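Local structure of HEPN domain-containing protein (Sulfolobus tokodaii, 1WOL) at residues A[5-10]-A[38-43]. The protein is of unknown function but belongs to the HEPN family of helical-bundle proteins, as an archaeal homologue of that domain. Residues are numbered along the deposited sequence; the frame is centred on the assembly and turned at random.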
loop_
_atom_site.group_PDB
_atom_site.type_symbol
_atom_site.label_atom_id
_atom_site.label_comp_id
_atom_site.label_asym_id
_atom_site.label_seq_id
_atom_site.Cartn_x
_atom_site.Cartn_y
_atom_site.Cartn_z
ATOM N N GLU A 5 1.960 -3.723 -16.656
ATOM C CA GLU A 5 0.530 -3.812 -16.572
ATOM C C GLU A 5 0.147 -4.884 -15.538
ATOM O O GLU A 5 -0.896 -4.745 -14.920
ATOM C CB GLU A 5 -0.113 -4.123 -17.922
ATOM C CG GLU A 5 0.357 -5.388 -18.648
ATOM C CD GLU A 5 -0.202 -5.472 -20.167
ATOM O OE1 GLU A 5 0.423 -4.817 -21.084
ATOM O OE2 GLU A 5 -1.229 -6.196 -20.446
ATOM N N ASP A 6 0.985 -5.882 -15.337
ATOM C CA ASP A 6 0.644 -6.905 -14.290
ATOM C C ASP A 6 0.750 -6.332 -12.915
ATOM O O ASP A 6 -0.099 -6.675 -12.048
ATOM C CB ASP A 6 1.649 -8.061 -14.368
ATOM C CG ASP A 6 1.445 -8.831 -15.621
ATOM O OD1 ASP A 6 2.481 -9.301 -16.224
ATOM O OD2 ASP A 6 0.276 -8.956 -16.035
ATOM N N TRP A 7 1.774 -5.524 -12.630
ATOM C CA TRP A 7 1.880 -4.895 -11.309
ATOM C C TRP A 7 0.615 -4.037 -11.064
ATOM O O TRP A 7 0.084 -4.062 -9.956
ATOM C CB TRP A 7 3.111 -3.942 -11.208
ATOM C CG TRP A 7 4.398 -4.743 -11.157
ATOM C CD1 TRP A 7 5.312 -4.843 -12.206
ATOM C CD2 TRP A 7 4.963 -5.349 -10.053
ATOM N NE1 TRP A 7 6.435 -5.454 -11.768
ATOM C CE2 TRP A 7 6.268 -5.808 -10.457
ATOM C CE3 TRP A 7 4.532 -5.593 -8.746
ATOM C CZ2 TRP A 7 7.120 -6.474 -9.577
ATOM C CZ3 TRP A 7 5.367 -6.258 -7.845
ATOM C CH2 TRP A 7 6.701 -6.706 -8.279
ATOM N N ILE A 8 0.210 -3.235 -12.098
ATOM C CA ILE A 8 -0.942 -2.367 -11.901
ATOM C C ILE A 8 -2.214 -3.243 -11.733
ATOM O O ILE A 8 -3.089 -2.893 -10.878
ATOM C CB ILE A 8 -1.052 -1.337 -13.067
ATOM C CG1 ILE A 8 0.196 -0.473 -13.122
ATOM C CG2 ILE A 8 -2.323 -0.441 -12.868
ATOM C CD1 ILE A 8 0.724 0.134 -11.762
ATOM N N LYS A 9 -2.418 -4.341 -12.487
ATOM C CA LYS A 9 -3.618 -5.163 -12.265
ATOM C C LYS A 9 -3.527 -5.695 -10.845
ATOM O O LYS A 9 -4.672 -5.730 -10.220
ATOM C CB LYS A 9 -3.624 -6.378 -13.245
ATOM C CG LYS A 9 -4.125 -6.023 -14.634
ATOM C CD LYS A 9 -4.382 -7.294 -15.458
ATOM C CE LYS A 9 -3.181 -7.802 -16.105
ATOM N NZ LYS A 9 -3.603 -8.953 -17.148
ATOM N N GLN A 10 -2.367 -6.157 -10.373
ATOM C CA GLN A 10 -2.312 -6.697 -8.992
ATOM C C GLN A 10 -2.733 -5.595 -8.056
ATOM O O GLN A 10 -3.500 -5.839 -7.063
ATOM C CB GLN A 10 -0.909 -7.081 -8.599
ATOM C CG GLN A 10 -0.491 -8.375 -9.238
ATOM C CD GLN A 10 0.843 -8.745 -8.578
ATOM O OE1 GLN A 10 0.920 -9.418 -7.502
ATOM N NE2 GLN A 10 1.901 -8.202 -9.158
ATOM N N ALA A 38 -0.452 -0.332 -2.704
ATOM C CA ALA A 38 0.548 0.741 -2.933
ATOM C C ALA A 38 1.874 0.155 -3.355
ATOM O O ALA A 38 2.507 0.681 -4.298
ATOM C CB ALA A 38 0.640 1.587 -1.639
ATOM N N GLU A 39 2.278 -0.915 -2.618
ATOM C CA GLU A 39 3.593 -1.551 -2.955
ATOM C C GLU A 39 3.579 -2.062 -4.415
ATOM O O GLU A 39 4.548 -1.824 -5.160
ATOM C CB GLU A 39 3.880 -2.728 -1.956
ATOM C CG GLU A 39 5.354 -3.276 -2.277
ATOM C CD GLU A 39 5.662 -4.605 -1.641
ATOM O OE1 GLU A 39 4.995 -5.023 -0.649
ATOM O OE2 GLU A 39 6.637 -5.229 -2.164
ATOM N N LYS A 40 2.564 -2.749 -4.897
ATOM C CA LYS A 40 2.515 -3.227 -6.252
ATOM C C LYS A 40 2.514 -2.086 -7.260
ATOM O O LYS A 40 3.184 -2.152 -8.304
ATOM C CB LYS A 40 1.355 -4.185 -6.445
ATOM C CG LYS A 40 1.502 -5.679 -5.852
ATOM C CD LYS A 40 2.461 -6.058 -4.755
ATOM C CE LYS A 40 2.436 -7.542 -4.526
ATOM N NZ LYS A 40 3.476 -7.740 -3.561
ATOM N N ALA A 41 1.741 -1.048 -7.006
ATOM C CA ALA A 41 1.738 0.127 -7.911
ATOM C C ALA A 41 3.110 0.767 -8.018
ATOM O O ALA A 41 3.463 1.028 -9.148
ATOM C CB ALA A 41 0.747 1.144 -7.303
ATOM N N VAL A 42 3.795 0.952 -6.910
ATOM C CA VAL A 42 5.138 1.609 -6.936
ATOM C C VAL A 42 6.084 0.649 -7.608
ATOM O O VAL A 42 6.866 1.125 -8.438
ATOM C CB VAL A 42 5.526 2.015 -5.571
ATOM C CG1 VAL A 42 6.973 2.493 -5.560
ATOM C CG2 VAL A 42 4.606 3.201 -5.176
ATOM N N LYS A 43 5.920 -0.673 -7.430
ATOM C CA LYS A 43 6.894 -1.516 -8.220
ATOM C C LYS A 43 6.602 -1.486 -9.726
ATOM O O LYS A 43 7.585 -1.644 -10.606
ATOM C CB LYS A 43 6.809 -2.996 -7.655
ATOM C CG LYS A 43 7.700 -3.091 -6.468
ATOM C CD LYS A 43 7.660 -4.338 -5.668
ATOM C CE LYS A 43 8.823 -4.406 -4.671
ATOM N NZ LYS A 43 8.447 -5.454 -3.592
#
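W7 reaches from helix 4-23 across to K40 and K43 on helix 27-48. CB lies 3.4 Å from the carbonyl O of K40, a van der Waals approach to the backbone of the facing helix. CG sits beside the backbone N and anti to the carbonyl carbon (chi1 -72°), which carries the indole over the K43 side chain. CE3 still lies near K40 O, but it also meets K43 CB at 3.6 Å. That CB stands over the six-membered ring, 3.5 Å from its centroid and 10° off the normal, which identifies a CH-pi contact with the ring face; CD2, CE2 and CZ2 also lie close to it. At the far rim CZ3 and CH2 meet the same lysine further along its extended chain, with CD 3.7 Å from CH2. NE1 turns to Q47, one helical turn beyond K43, and is hydrogen-bonded to its OE1.

The two segments run antiparallel, their axes at 164° and 7.7 Å apart at closest approach, as expected for neighbouring helices of an up-and-down bundle, here the first two long helices of the HEPN domain. No hydrogen bond joins the segments. On the side of the pair facing helix 100-120, I8 CD1 comes 3.9 Å from A41 O, and both residues also touch V117 of that helix. K40, bent at chi2, lays CG 3.9 Å from Q10 CB, the two side chains crossing at a slant, while its CB rests near W7 O.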